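Local coordinates for (S)-2-haloacid dehalogenase IVA (Burkholderia cepacia, PDB 2NO4), which catalyses the hydrolytic dehalogenation of short-chain (S)-2-haloalkanoic acids to the corresponding (R)-2-hydroxyalkanoic acids, with inversion of configuration, at residues B[67-73]-B[154-160]; B[50-54]-B[74-80]. The contacts are given in a common frame with arbitrary orientation. Numbering follows the deposited sequence.

From the N terminus, past strand 16-19 and two short helices, helix 43-63 carries 50-54; the chain then turns back and enters helix 70-84 by way of 67-73. Interaction 2 closes this short excursion: 50-54 packs on 74-80 with 19 residues between, making a helical hairpin. Interaction 1 spans 80 residues, tying the start of helix 70-84 to the loop 154-160 after strand 150-153, an outermost strand of the Rossmann-like core. Since 67-73 lies between the segments of interaction 2 and 154-160 lies beyond both, the contacts cross rather than nest. Their centres are about 14 Å apart, and they meet where Phe70 CZ touches Gln54 CD at 3.5 Å.

Interaction 1 (B[67-73]-B[154-160]); sequences YADFWQL and ADDLKIY. With SO4 (sulfate ion), chain K.
Tyr67 lays one ring face over the backbone of Lys158, whose CA sits 3.7 Å from the ring centroid and 10° off its normal, a CH-pi contact. The t rotamer sends the ring across to 154-160, where Tyr67 OH donates to Asp155 OD1 at 2.5 Å. CA register is Tyr67 with Lys158 (6.2 Å) and Asp69 with Asp155 (6.3 Å). Residues 67-69 are extended; Asp69 is the N-cap of helix 70-84, and its OD1 accepts from Gln72 N at 3.0 Å. Asp69 OD2 meets a water at 2.5 Å that also reaches Asp155 OD2 at 2.6 Å.

In the opposing loop, 154-156 have helical phi/psi, Lys158 N bonds to Ala154 O at 2.8 Å, and Lys158 takes positive phi (63/43) before 159-160 extend. This is the loop after strand 150-153 of the HAD Rossmann-like core, and the contact fastens it to the helical part where helix 70-84 begins. Tyr160, chi1 m, points across: its OH donates to Ala68 O at 2.7 Å, and CE1 lies 3.3 Å from Tyr67 CE1. With Phe70 (CD1 to Tyr160 CE2, 3.7 Å) these rings form an aromatic cluster; both ring pairs are oblique, with planes at 31° (Tyr67-Tyr160) and 53° (Phe70-Tyr160). Leu73 CD1 packs 3.7 Å from Tyr160 CE1. The cluster borders the substrate site, since Tyr160 touches Asn129 and Phe70 lies about 4 Å, side chain to side chain, from Tyr22, both haloacid-binding residues. Gln72 NE2 donates to sulfate O1 at 2.9 Å; Arg61 and Gln66 also bind this ion, probably from the crystallisation liquor.

Interaction 2 (B[50-54]-B[74-80]); sequences WRQRQ and TDEALTF
Trp50 opens the helical segment 50-54, which crosses helical 74-80 at 134° with axes 8.2 Å apart at closest approach. CA register pairs Trp50 with Leu78 (5.1 Å) and Gln54 with Ala77 (5.2 Å). The t rotamer of Trp50 brings NE1 to Thr74 O (2.9 Å, hydrogen bond), while Leu78 CB covers the five-membered ring 3.7 Å from its centroid, a CH-pi contact. Arg51, a haloacid-binding residue, points away from 74-80; its NH1 donates to Gln54 OE1 at 3.2 Å. Gln52 OE1 accepts from Arg53 NH2 at 2.8 Å. The Arg53 guanidinium has Phe80 CZ over one face, 3.4 Å from NH1, and its NE forms a salt bridge with Glu212 of the second subunit. Gln54 NE2 donates to Thr74 OG1 at 2.9 Å, a hydroxyl also hydrogen-bonded to Phe70 O. The small Ala77 permits the close approach: its CB sits 3.4 Å from Gln54 N and 3.5 Å from Trp50 O. This buried face thus joins the two arms of a helical hairpin, with Leu78 also packing on helix 90-102, Trp50 on helix 30-33, and Gln54 NE2 hydrogen-bonded to Tyr101 of helix 90-102.

Interaction 1 (B[67-73]-B[154-160])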
loop_
_atom_site.group_PDB
_atom_site.type_symbol
_atom_site.label_atom_id
_atom_site.label_comp_id
_atom_site.label_asym_id
_atom_site.label_seq_id
_atom_site.Cartn_x
_atom_site.Cartn_y
_atom_site.Cartn_z
ATOM N N TYR B 67 13.543 2.827 -6.043
ATOM C CA TYR B 67 13.727 3.577 -4.797
ATOM C C TYR B 67 13.874 5.078 -4.962
ATOM O O TYR B 67 14.558 5.575 -5.878
ATOM C CB TYR B 67 14.913 3.018 -3.970
ATOM C CG TYR B 67 15.068 3.702 -2.625
ATOM C CD1 TYR B 67 14.374 3.248 -1.499
ATOM C CD2 TYR B 67 15.893 4.829 -2.480
ATOM C CE1 TYR B 67 14.531 3.872 -0.242
ATOM C CE2 TYR B 67 16.052 5.462 -1.232
ATOM C CZ TYR B 67 15.353 4.982 -0.127
ATOM O OH TYR B 67 15.464 5.608 1.088
ATOM N N ALA B 68 13.212 5.807 -4.069
ATOM C CA ALA B 68 13.524 7.204 -3.804
ATOM C C ALA B 68 13.285 7.335 -2.320
ATOM O O ALA B 68 12.563 6.512 -1.721
ATOM C CB ALA B 68 12.602 8.155 -4.572
ATOM N N ASP B 69 13.882 8.356 -1.717
ATOM C CA ASP B 69 13.854 8.470 -0.271
ATOM C C ASP B 69 12.533 8.955 0.325
ATOM O O ASP B 69 11.655 9.438 -0.389
ATOM C CB ASP B 69 15.091 9.224 0.288
ATOM C CG ASP B 69 14.971 10.766 0.252
ATOM O OD1 ASP B 69 13.954 11.357 -0.113
ATOM O OD2 ASP B 69 15.964 11.418 0.651
ATOM N N PHE B 70 12.397 8.814 1.638
ATOM C CA PHE B 70 11.070 8.903 2.244
ATOM C C PHE B 70 10.538 10.305 2.193
ATOM O O PHE B 70 9.334 10.517 1.999
ATOM C CB PHE B 70 11.078 8.339 3.651
ATOM C CG PHE B 70 9.729 7.835 4.131
ATOM C CD1 PHE B 70 9.051 6.830 3.437
ATOM C CD2 PHE B 70 9.168 8.336 5.325
ATOM C CE1 PHE B 70 7.837 6.313 3.920
ATOM C CE2 PHE B 70 7.950 7.835 5.808
ATOM C CZ PHE B 70 7.292 6.796 5.081
ATOM N N TRP B 71 11.442 11.279 2.329
ATOM C CA TRP B 71 11.056 12.689 2.149
ATOM C C TRP B 71 10.470 12.975 0.751
ATOM O O TRP B 71 9.453 13.690 0.611
ATOM C CB TRP B 71 12.244 13.617 2.453
ATOM C CG TRP B 71 11.916 15.071 2.435
ATOM C CD1 TRP B 71 12.286 15.967 1.473
ATOM C CD2 TRP B 71 11.166 15.812 3.408
ATOM N NE1 TRP B 71 11.807 17.225 1.782
ATOM C CE2 TRP B 71 11.124 17.161 2.968
ATOM C CE3 TRP B 71 10.524 15.475 4.609
ATOM C CZ2 TRP B 71 10.474 18.181 3.698
ATOM C CZ3 TRP B 71 9.880 16.498 5.340
ATOM C CH2 TRP B 71 9.868 17.837 4.866
ATOM N N GLN B 72 11.119 12.438 -0.282
ATOM C CA GLN B 72 10.613 12.615 -1.643
ATOM C C GLN B 72 9.229 11.979 -1.768
ATOM O O GLN B 72 8.332 12.557 -2.349
ATOM C CB GLN B 72 11.562 12.031 -2.693
ATOM C CG GLN B 72 11.109 12.293 -4.157
ATOM C CD GLN B 72 12.080 11.750 -5.185
ATOM O OE1 GLN B 72 13.291 11.790 -4.985
ATOM N NE2 GLN B 72 11.553 11.219 -6.286
ATOM N N LEU B 73 9.070 10.776 -1.248
ATOM C CA LEU B 73 7.766 10.119 -1.301
ATOM C C LEU B 73 6.669 10.861 -0.523
ATOM O O LEU B 73 5.501 10.873 -0.952
ATOM C CB LEU B 73 7.851 8.686 -0.746
ATOM C CG LEU B 73 8.895 7.781 -1.414
ATOM C CD1 LEU B 73 8.687 6.323 -1.010
ATOM C CD2 LEU B 73 9.045 7.982 -2.945
ATOM N N ALA B 154 15.934 3.192 6.454
ATOM C CA ALA B 154 15.767 2.462 5.167
ATOM C C ALA B 154 16.686 3.027 4.077
ATOM O O ALA B 154 17.064 2.322 3.138
ATOM C CB ALA B 154 14.319 2.565 4.676
ATOM N N ASP B 155 16.973 4.322 4.190
ATOM C CA ASP B 155 17.778 5.043 3.235
ATOM C C ASP B 155 19.232 4.549 3.175
ATOM O O ASP B 155 19.926 4.828 2.201
ATOM C CB ASP B 155 17.753 6.547 3.516
ATOM C CG ASP B 155 18.084 7.373 2.271
ATOM O OD1 ASP B 155 17.515 7.115 1.180
ATOM O OD2 ASP B 155 18.898 8.304 2.379
ATOM N N ASP B 156 19.674 3.810 4.189
ATOM C CA ASP B 156 21.036 3.263 4.203
ATOM C C ASP B 156 21.133 2.109 3.216
ATOM O O ASP B 156 22.158 1.960 2.561
ATOM C CB ASP B 156 21.451 2.841 5.613
ATOM C CG ASP B 156 21.488 4.016 6.573
ATOM O OD1 ASP B 156 21.821 5.103 6.112
ATOM O OD2 ASP B 156 21.144 3.896 7.776
ATOM N N LEU B 157 20.052 1.334 3.069
ATOM C CA LEU B 157 20.034 0.161 2.181
ATOM C C LEU B 157 19.271 0.414 0.895
ATOM O O LEU B 157 19.364 -0.383 -0.031
ATOM C CB LEU B 157 19.339 -1.040 2.859
ATOM C CG LEU B 157 19.983 -1.770 4.014
ATOM C CD1 LEU B 157 19.327 -3.154 4.114
ATOM C CD2 LEU B 157 21.485 -1.884 3.816
ATOM N N LYS B 158 18.467 1.477 0.873
ATOM C CA LYS B 158 17.605 1.801 -0.269
ATOM C C LYS B 158 16.541 0.715 -0.518
ATOM O O LYS B 158 16.245 0.347 -1.645
ATOM C CB LYS B 158 18.425 2.153 -1.532
ATOM C CG LYS B 158 19.298 3.417 -1.305
ATOM C CD LYS B 158 19.908 3.957 -2.597
ATOM C CE LYS B 158 21.069 4.960 -2.284
ATOM N NZ LYS B 158 20.835 5.782 -1.001
ATOM N N ILE B 159 15.954 0.262 0.585
ATOM C CA ILE B 159 15.008 -0.843 0.666
ATOM C C ILE B 159 14.044 -0.524 1.826
ATOM O O ILE B 159 14.493 -0.317 2.947
ATOM C CB ILE B 159 15.746 -2.159 1.018
ATOM C CG1 ILE B 159 16.646 -2.613 -0.140
ATOM C CG2 ILE B 159 14.736 -3.297 1.317
ATOM C CD1 ILE B 159 17.516 -3.759 0.258
ATOM N N TYR B 160 12.738 -0.506 1.554
ATOM C CA TYR B 160 11.746 -0.158 2.578
ATOM C C TYR B 160 11.188 -1.364 3.331
ATOM O O TYR B 160 11.227 -2.482 2.835
ATOM C CB TYR B 160 10.604 0.620 1.925
ATOM C CG TYR B 160 10.950 2.061 1.613
ATOM C CD1 TYR B 160 10.965 2.525 0.301
ATOM C CD2 TYR B 160 11.227 2.974 2.650
ATOM C CE1 TYR B 160 11.231 3.859 0.031
ATOM C CE2 TYR B 160 11.481 4.301 2.375
ATOM C CZ TYR B 160 11.488 4.726 1.080
ATOM O OH TYR B 160 11.768 6.020 0.808
HETATM S S SO4 K . 12.311 9.142 -9.155
HETATM O O1 SO4 K . 13.142 10.000 -8.350
HETATM O O2 SO4 K . 12.647 9.277 -10.579
HETATM O O3 SO4 K . 12.515 7.755 -8.789
HETATM O O4 SO4 K . 10.901 9.587 -8.955
HETATM O O HOH W 1 18.207 10.520 1.246
#

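Interaction 2 (B[50-54]-B[74-80])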
loop_
_atom_site.group_PDB
_atom_site.type_symbol
_atom_site.label_atom_id
_atom_site.label_comp_id
_atom_site.label_asym_id
_atom_site.label_seq_id
_atom_site.Cartn_x
_atom_site.Cartn_y
_atom_site.Cartn_z
ATOM N N TRP B 50 -2.816 11.381 2.161
ATOM C CA TRP B 50 -1.379 11.649 2.214
ATOM C C TRP B 50 -0.637 10.427 2.799
ATOM O O TRP B 50 0.316 9.907 2.210
ATOM C CB TRP B 50 -1.119 12.883 3.065
ATOM C CG TRP B 50 0.325 13.366 3.141
ATOM C CD1 TRP B 50 1.401 12.927 2.437
ATOM C CD2 TRP B 50 0.775 14.421 3.971
ATOM N NE1 TRP B 50 2.528 13.652 2.806
ATOM C CE2 TRP B 50 2.149 14.601 3.722
ATOM C CE3 TRP B 50 0.126 15.268 4.891
ATOM C CZ2 TRP B 50 2.912 15.567 4.399
ATOM C CZ3 TRP B 50 0.896 16.259 5.560
ATOM C CH2 TRP B 50 2.267 16.390 5.288
ATOM N N ARG B 51 -1.083 9.998 3.979
ATOM C CA ARG B 51 -0.484 8.872 4.672
ATOM C C ARG B 51 -0.542 7.569 3.845
ATOM O O ARG B 51 0.459 6.867 3.727
ATOM C CB ARG B 51 -1.167 8.703 6.063
ATOM C CG ARG B 51 -0.800 7.397 6.812
ATOM C CD ARG B 51 0.648 7.390 7.224
ATOM N NE ARG B 51 0.939 6.338 8.200
ATOM C CZ ARG B 51 2.169 5.982 8.568
ATOM N NH1 ARG B 51 3.218 6.578 8.032
ATOM N NH2 ARG B 51 2.347 5.004 9.455
ATOM N N GLN B 52 -1.705 7.254 3.290
ATOM C CA GLN B 52 -1.907 6.042 2.508
ATOM C C GLN B 52 -0.988 6.001 1.277
ATOM O O GLN B 52 -0.390 4.950 0.980
ATOM C CB GLN B 52 -3.401 5.895 2.059
ATOM C CG GLN B 52 -3.700 4.555 1.235
ATOM C CD GLN B 52 -3.325 4.613 -0.295
ATOM O OE1 GLN B 52 -3.515 5.653 -0.933
ATOM N NE2 GLN B 52 -2.851 3.467 -0.882
ATOM N N ARG B 53 -0.888 7.128 0.564
ATOM C CA ARG B 53 -0.071 7.174 -0.651
ATOM C C ARG B 53 1.430 7.144 -0.314
ATOM O O ARG B 53 2.196 6.533 -1.041
ATOM C CB ARG B 53 -0.338 8.426 -1.508
ATOM C CG ARG B 53 -1.463 8.273 -2.501
ATOM C CD ARG B 53 -1.373 6.952 -3.316
ATOM N NE ARG B 53 -2.163 7.010 -4.557
ATOM C CZ ARG B 53 -3.477 6.747 -4.648
ATOM N NH1 ARG B 53 -4.082 6.841 -5.811
ATOM N NH2 ARG B 53 -4.211 6.424 -3.574
ATOM N N GLN B 54 1.808 7.798 0.784
ATOM C CA GLN B 54 3.222 7.799 1.228
ATOM C C GLN B 54 3.692 6.352 1.400
ATOM O O GLN B 54 4.763 5.971 0.902
ATOM C CB GLN B 54 3.395 8.611 2.504
ATOM C CG GLN B 54 4.757 8.512 3.249
ATOM C CD GLN B 54 4.623 8.959 4.701
ATOM O OE1 GLN B 54 3.850 8.368 5.467
ATOM N NE2 GLN B 54 5.360 10.039 5.092
ATOM N N THR B 74 7.044 11.423 0.628
ATOM C CA THR B 74 6.159 12.230 1.466
ATOM C C THR B 74 5.665 13.449 0.665
ATOM O O THR B 74 4.484 13.761 0.661
ATOM C CB THR B 74 6.851 12.633 2.801
ATOM O OG1 THR B 74 7.270 11.432 3.470
ATOM C CG2 THR B 74 5.886 13.437 3.726
ATOM N N ASP B 75 6.596 14.113 -0.018
ATOM C CA ASP B 75 6.332 15.257 -0.883
ATOM C C ASP B 75 5.385 14.877 -2.048
ATOM O O ASP B 75 4.355 15.530 -2.269
ATOM C CB ASP B 75 7.699 15.808 -1.374
ATOM C CG ASP B 75 7.582 17.148 -2.088
ATOM O OD1 ASP B 75 7.147 17.181 -3.250
ATOM O OD2 ASP B 75 7.925 18.174 -1.472
ATOM N N GLU B 76 5.722 13.813 -2.773
ATOM C CA GLU B 76 4.914 13.334 -3.892
ATOM C C GLU B 76 3.481 12.954 -3.448
ATOM O O GLU B 76 2.519 13.276 -4.124
ATOM C CB GLU B 76 5.593 12.141 -4.569
ATOM C CG GLU B 76 6.886 12.561 -5.295
ATOM C CD GLU B 76 7.722 11.377 -5.772
ATOM O OE1 GLU B 76 7.472 10.223 -5.342
ATOM O OE2 GLU B 76 8.681 11.624 -6.560
ATOM N N ALA B 77 3.385 12.268 -2.311
ATOM C CA ALA B 77 2.090 11.873 -1.723
ATOM C C ALA B 77 1.249 13.085 -1.322
ATOM O O ALA B 77 0.029 13.095 -1.520
ATOM C CB ALA B 77 2.314 10.895 -0.506
ATOM N N LEU B 78 1.895 14.119 -0.773
ATOM C CA LEU B 78 1.168 15.306 -0.367
ATOM C C LEU B 78 0.671 16.061 -1.593
ATOM O O LEU B 78 -0.457 16.519 -1.613
ATOM C CB LEU B 78 2.018 16.251 0.469
ATOM C CG LEU B 78 1.385 17.593 0.914
ATOM C CD1 LEU B 78 0.106 17.389 1.729
ATOM C CD2 LEU B 78 2.423 18.443 1.685
ATOM N N THR B 79 1.545 16.217 -2.589
ATOM C CA THR B 79 1.204 16.895 -3.843
ATOM C C THR B 79 0.004 16.212 -4.485
ATOM O O THR B 79 -0.941 16.871 -4.909
ATOM C CB THR B 79 2.438 16.889 -4.770
ATOM O OG1 THR B 79 3.421 17.749 -4.181
ATOM C CG2 THR B 79 2.079 17.390 -6.169
ATOM N N PHE B 80 0.056 14.880 -4.547
ATOM C CA PHE B 80 -1.052 14.084 -5.048
ATOM C C PHE B 80 -2.352 14.310 -4.252
ATOM O O PHE B 80 -3.424 14.439 -4.863
ATOM C CB PHE B 80 -0.700 12.594 -5.080
ATOM C CG PHE B 80 -1.820 11.744 -5.529
ATOM C CD1 PHE B 80 -2.104 11.602 -6.892
ATOM C CD2 PHE B 80 -2.662 11.125 -4.579
ATOM C CE1 PHE B 80 -3.195 10.812 -7.319
ATOM C CE2 PHE B 80 -3.744 10.340 -5.002
ATOM C CZ PHE B 80 -4.009 10.188 -6.369
#